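Side-chain contacts in actinorhodin polyketide putative beta-ketoacyl synthase 2 (Streptomyces coelicolor A3, PDB 1TQY), which probably takes part, as the chain length factor of the actinorhodin polyketide synthase, in the beta-ketoacyl synthase chemistry that builds the polyketide chain: residues 269-272 with 273-277; 318-321 with 322-326. All coordinates share one frame; numbering follows the deposited sequence.

How the contacts relate
Both contacts lie in the C-terminal half of this thiolase-like fold and follow each other along the chain. Contact 1 is a beta turn in the loop leaving strand 260-269; contact 2 takes in the last two turns of helix 310-324 and the two residues after it. Helix 281-292 comes between them in sequence: contact 1 sits in the loop leading into it, and contact 2 packs against it through Ala319, Arg322 and Val323. Their centres are about 20 Å apart and their nearest atoms about 8 Å, so they do not touch. Contact 1 faces the other protein chain of the assembly, whereas contact 2 meets no other protein chain there. Neither includes a ligand of the sodium ion, which Pro21 and Gln58 bind.

Contact 1 of 2, residues 269-272 with 273-277; sequences FDPA and PGSGR
Ala272 to Ser275 form a type II beta turn, closed by the backbone hydrogen bond from Ser275 N to Ala272 O (3.2 Å). Gly274 takes the third position of the turn with positive phi, as a type II turn requires there.

The Ser275 side chain adds a second bond to the same acceptor. With chi1 at 65°, its hydroxyl sits between its own backbone N and carbonyl carbon and turns back into the turn, where OG donates to Ala272 O at 2.8 Å. The two donors reach that oxygen differently: OG lies in the carbonyl plane, while the amide nitrogen stands above it, 36° out.

Pro271 fills the space beside the hydroxyl. Its CB comes within 3.3 Å of Ser275 OG, and its CG packs on Arg277 CB at 3.6 Å. Arg277 bends at chi3 (88°), which brings its guanidinium back to the pyrrolidine ring, and the two side chains cross obliquely. The charge of Arg277 is met outside the loop, where NH1 pairs with an acidic side chain of the other protein chain. Pro271, Ala272 and Pro273 also pack on that chain, so the turn belongs to the subunit interface. Within the loop, the same Arg277 NH1 lies 3.8 Å from Pro271 CB.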
loop_
_atom_site.group_PDB
_atom_site.type_symbol
_atom_site.label_atom_id
_atom_site.label_comp_id
_atom_site.label_asym_id
_atom_site.label_seq_id
_atom_site.Cartn_x
_atom_site.Cartn_y
_atom_site.Cartn_z
ATOM N N PHE B 269 -0.393 16.031 -3.363
ATOM C CA PHE B 269 0.897 15.624 -3.905
ATOM C C PHE B 269 1.549 16.825 -4.588
ATOM O O PHE B 269 0.903 17.511 -5.373
ATOM C CB PHE B 269 0.717 14.482 -4.912
ATOM C CG PHE B 269 2.008 13.824 -5.307
ATOM C CD1 PHE B 269 2.756 13.121 -4.367
ATOM C CD2 PHE B 269 2.500 13.938 -6.598
ATOM C CE1 PHE B 269 3.984 12.537 -4.706
ATOM C CE2 PHE B 269 3.730 13.359 -6.958
ATOM C CZ PHE B 269 4.472 12.658 -6.008
ATOM N N ASP B 270 2.818 17.086 -4.292
ATOM C CA ASP B 270 3.502 18.235 -4.891
ATOM C C ASP B 270 3.705 18.089 -6.394
ATOM O O ASP B 270 3.743 16.979 -6.919
ATOM C CB ASP B 270 4.882 18.448 -4.256
ATOM C CG ASP B 270 4.814 18.807 -2.782
ATOM O OD1 ASP B 270 3.750 19.241 -2.300
ATOM O OD2 ASP B 270 5.846 18.668 -2.105
ATOM N N PRO B 271 3.817 19.221 -7.116
ATOM C CA PRO B 271 4.034 19.156 -8.562
ATOM C C PRO B 271 5.430 18.602 -8.846
ATOM O O PRO B 271 6.360 18.742 -8.037
ATOM C CB PRO B 271 3.897 20.612 -9.006
ATOM C CG PRO B 271 4.317 21.371 -7.796
ATOM C CD PRO B 271 3.599 20.611 -6.695
ATOM N N ALA B 272 5.562 17.984 -10.010
ATOM C CA ALA B 272 6.815 17.388 -10.443
ATOM C C ALA B 272 8.014 18.308 -10.225
ATOM O O ALA B 272 7.883 19.528 -10.233
ATOM C CB ALA B 272 6.715 17.016 -11.909
ATOM N N PRO B 273 9.201 17.724 -10.007
ATOM C CA PRO B 273 10.413 18.518 -9.795
ATOM C C PRO B 273 10.713 19.377 -11.024
ATOM O O PRO B 273 10.635 18.903 -12.159
ATOM C CB PRO B 273 11.482 17.454 -9.551
ATOM C CG PRO B 273 10.705 16.354 -8.871
ATOM C CD PRO B 273 9.450 16.299 -9.725
ATOM N N GLY B 274 11.049 20.641 -10.793
ATOM C CA GLY B 274 11.350 21.532 -11.898
ATOM C C GLY B 274 10.192 22.421 -12.315
ATOM O O GLY B 274 10.387 23.439 -12.984
ATOM N N SER B 275 8.980 22.042 -11.925
ATOM C CA SER B 275 7.803 22.827 -12.273
ATOM C C SER B 275 7.828 24.191 -11.590
ATOM O O SER B 275 7.159 25.130 -12.031
ATOM C CB SER B 275 6.531 22.095 -11.853
ATOM O OG SER B 275 6.474 21.986 -10.442
ATOM N N GLY B 276 8.593 24.296 -10.508
ATOM C CA GLY B 276 8.674 25.552 -9.786
ATOM C C GLY B 276 7.393 25.879 -9.037
ATOM O O GLY B 276 7.406 26.684 -8.106
ATOM N N ARG B 277 6.284 25.260 -9.441
ATOM C CA ARG B 277 4.999 25.494 -8.787
ATOM C C ARG B 277 5.151 25.216 -7.294
ATOM O O ARG B 277 6.012 24.439 -6.875
ATOM C CB ARG B 277 3.922 24.590 -9.383
ATOM C CG ARG B 277 3.859 24.644 -10.893
ATOM C CD ARG B 277 3.185 23.404 -11.488
ATOM N NE ARG B 277 1.734 23.524 -11.605
ATOM C CZ ARG B 277 0.879 23.532 -10.586
ATOM N NH1 ARG B 277 1.318 23.425 -9.338
ATOM N NH2 ARG B 277 -0.425 23.643 -10.820
#

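Contact 2 of 2, residues 318-321 with 322-326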
loop_
_atom_site.group_PDB
_atom_site.type_symbol
_atom_site.label_atom_id
_atom_site.label_comp_id
_atom_site.label_asym_id
_atom_site.label_seq_id
_atom_site.Cartn_x
_atom_site.Cartn_y
_atom_site.Cartn_z
ATOM N N ARG B 318 6.870 27.734 6.048
ATOM C CA ARG B 318 6.211 28.664 5.151
ATOM C C ARG B 318 4.740 28.266 4.956
ATOM O O ARG B 318 3.858 29.125 4.969
ATOM C CB ARG B 318 6.986 28.702 3.830
ATOM C CG ARG B 318 6.713 29.885 2.931
ATOM C CD ARG B 318 7.935 30.172 2.055
ATOM N NE ARG B 318 8.387 29.001 1.311
ATOM C CZ ARG B 318 9.637 28.536 1.309
ATOM N NH1 ARG B 318 10.580 29.138 2.018
ATOM N NH2 ARG B 318 9.949 27.464 0.591
ATOM N N ALA B 319 4.457 26.971 4.811
ATOM C CA ALA B 319 3.072 26.550 4.634
ATOM C C ALA B 319 2.285 26.811 5.909
ATOM O O ALA B 319 1.153 27.304 5.863
ATOM C CB ALA B 319 2.994 25.067 4.254
ATOM N N ILE B 320 2.870 26.484 7.055
ATOM C CA ILE B 320 2.189 26.722 8.331
ATOM C C ILE B 320 1.914 28.225 8.495
ATOM O O ILE B 320 0.813 28.625 8.878
ATOM C CB ILE B 320 3.038 26.204 9.522
ATOM C CG1 ILE B 320 3.220 24.687 9.397
ATOM C CG2 ILE B 320 2.347 26.529 10.847
ATOM C CD1 ILE B 320 4.137 24.075 10.434
ATOM N N GLY B 321 2.909 29.057 8.183
ATOM C CA GLY B 321 2.737 30.498 8.306
ATOM C C GLY B 321 1.615 31.045 7.441
ATOM O O GLY B 321 0.854 31.921 7.862
ATOM N N ARG B 322 1.509 30.524 6.224
ATOM C CA ARG B 322 0.472 30.962 5.304
ATOM C C ARG B 322 -0.932 30.611 5.785
ATOM O O ARG B 322 -1.894 31.316 5.480
ATOM C CB ARG B 322 0.727 30.374 3.912
ATOM C CG ARG B 322 1.991 30.935 3.291
ATOM C CD ARG B 322 2.383 30.280 1.972
ATOM N NE ARG B 322 3.551 30.961 1.406
ATOM C CZ ARG B 322 4.215 30.563 0.328
ATOM N NH1 ARG B 322 3.831 29.472 -0.322
ATOM N NH2 ARG B 322 5.278 31.247 -0.082
ATOM N N VAL B 323 -1.061 29.540 6.556
ATOM C CA VAL B 323 -2.384 29.165 7.043
ATOM C C VAL B 323 -2.742 29.830 8.376
ATOM O O VAL B 323 -3.840 30.370 8.530
ATOM C CB VAL B 323 -2.514 27.628 7.193
ATOM C CG1 VAL B 323 -3.886 27.262 7.767
ATOM C CG2 VAL B 323 -2.314 26.967 5.845
ATOM N N PHE B 324 -1.814 29.813 9.324
ATOM C CA PHE B 324 -2.066 30.391 10.634
ATOM C C PHE B 324 -1.344 31.716 10.896
ATOM O O PHE B 324 -1.491 32.286 11.977
ATOM C CB PHE B 324 -1.675 29.378 11.717
ATOM C CG PHE B 324 -2.244 28.004 11.492
ATOM C CD1 PHE B 324 -3.561 27.711 11.833
ATOM C CD2 PHE B 324 -1.470 27.013 10.906
ATOM C CE1 PHE B 324 -4.101 26.441 11.587
ATOM C CE2 PHE B 324 -1.997 25.741 10.655
ATOM C CZ PHE B 324 -3.314 25.454 10.998
ATOM N N GLY B 325 -0.576 32.206 9.923
ATOM C CA GLY B 325 0.168 33.452 10.111
ATOM C C GLY B 325 1.490 33.137 10.783
ATOM O O GLY B 325 1.590 32.137 11.495
ATOM N N ARG B 326 2.517 33.952 10.572
ATOM C CA ARG B 326 3.803 33.660 11.210
ATOM C C ARG B 326 3.685 33.769 12.736
ATOM O O ARG B 326 3.032 34.681 13.256
ATOM C CB ARG B 326 4.894 34.573 10.628
ATOM C CG ARG B 326 5.262 34.174 9.183
ATOM C CD ARG B 326 6.031 35.262 8.440
ATOM N NE ARG B 326 7.278 35.622 9.099
ATOM C CZ ARG B 326 8.411 34.929 9.014
ATOM N NH1 ARG B 326 8.477 33.818 8.292
ATOM N NH2 ARG B 326 9.488 35.358 9.648
#
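Arg322 lies along Arg318 one turn further on in helix 310-324, the helix of the beta-alpha-beta unit that links strands 301-303 and 330-332. Its CB starts 3.5 Å from Arg318 O, the carbonyl that also accepts the hydrogen bond from Arg322 N. CG is placed beside its own backbone N (chi1 -66°) and comes closer to that oxygen, at 3.1 Å. CD stays alongside it, and from CG to NE the chain runs extended, carrying NE to Arg318 CG. The guanidinium then lays one face against the aliphatic part of Arg318: Arg318 CG stands 3.4 Å above the Arg322 guanidinium plane, offset toward the rim, and Arg322 NH2 meets Arg318 CD at 3.6 Å. The two side chains point the same way with their guanidinium planes 49° apart. Arg318 NE and Arg322 NH2 are 4.1 Å from each other, so like charges probably repel mildly here while the methylenes pack.

Ile320 and Phe324 pair on the inner side, their side chains crossing and Ile320 CG2 meeting Phe324 CD2 at 3.8 Å. Val302 touches both residues, and Leu395 and Leu393 of strand 391-398 touch Ile320 and Phe324 respectively. Val323 CG1 covers one ring face of Phe324, over its centre. The helix ends at Phe324; Gly325 is the first residue to leave helical angles, with positive phi. In that last helical residue, Phe324 N makes a nearly straight hydrogen bond to Ile320 O, 2.9 Å long with an angle of 176° at the hydrogen.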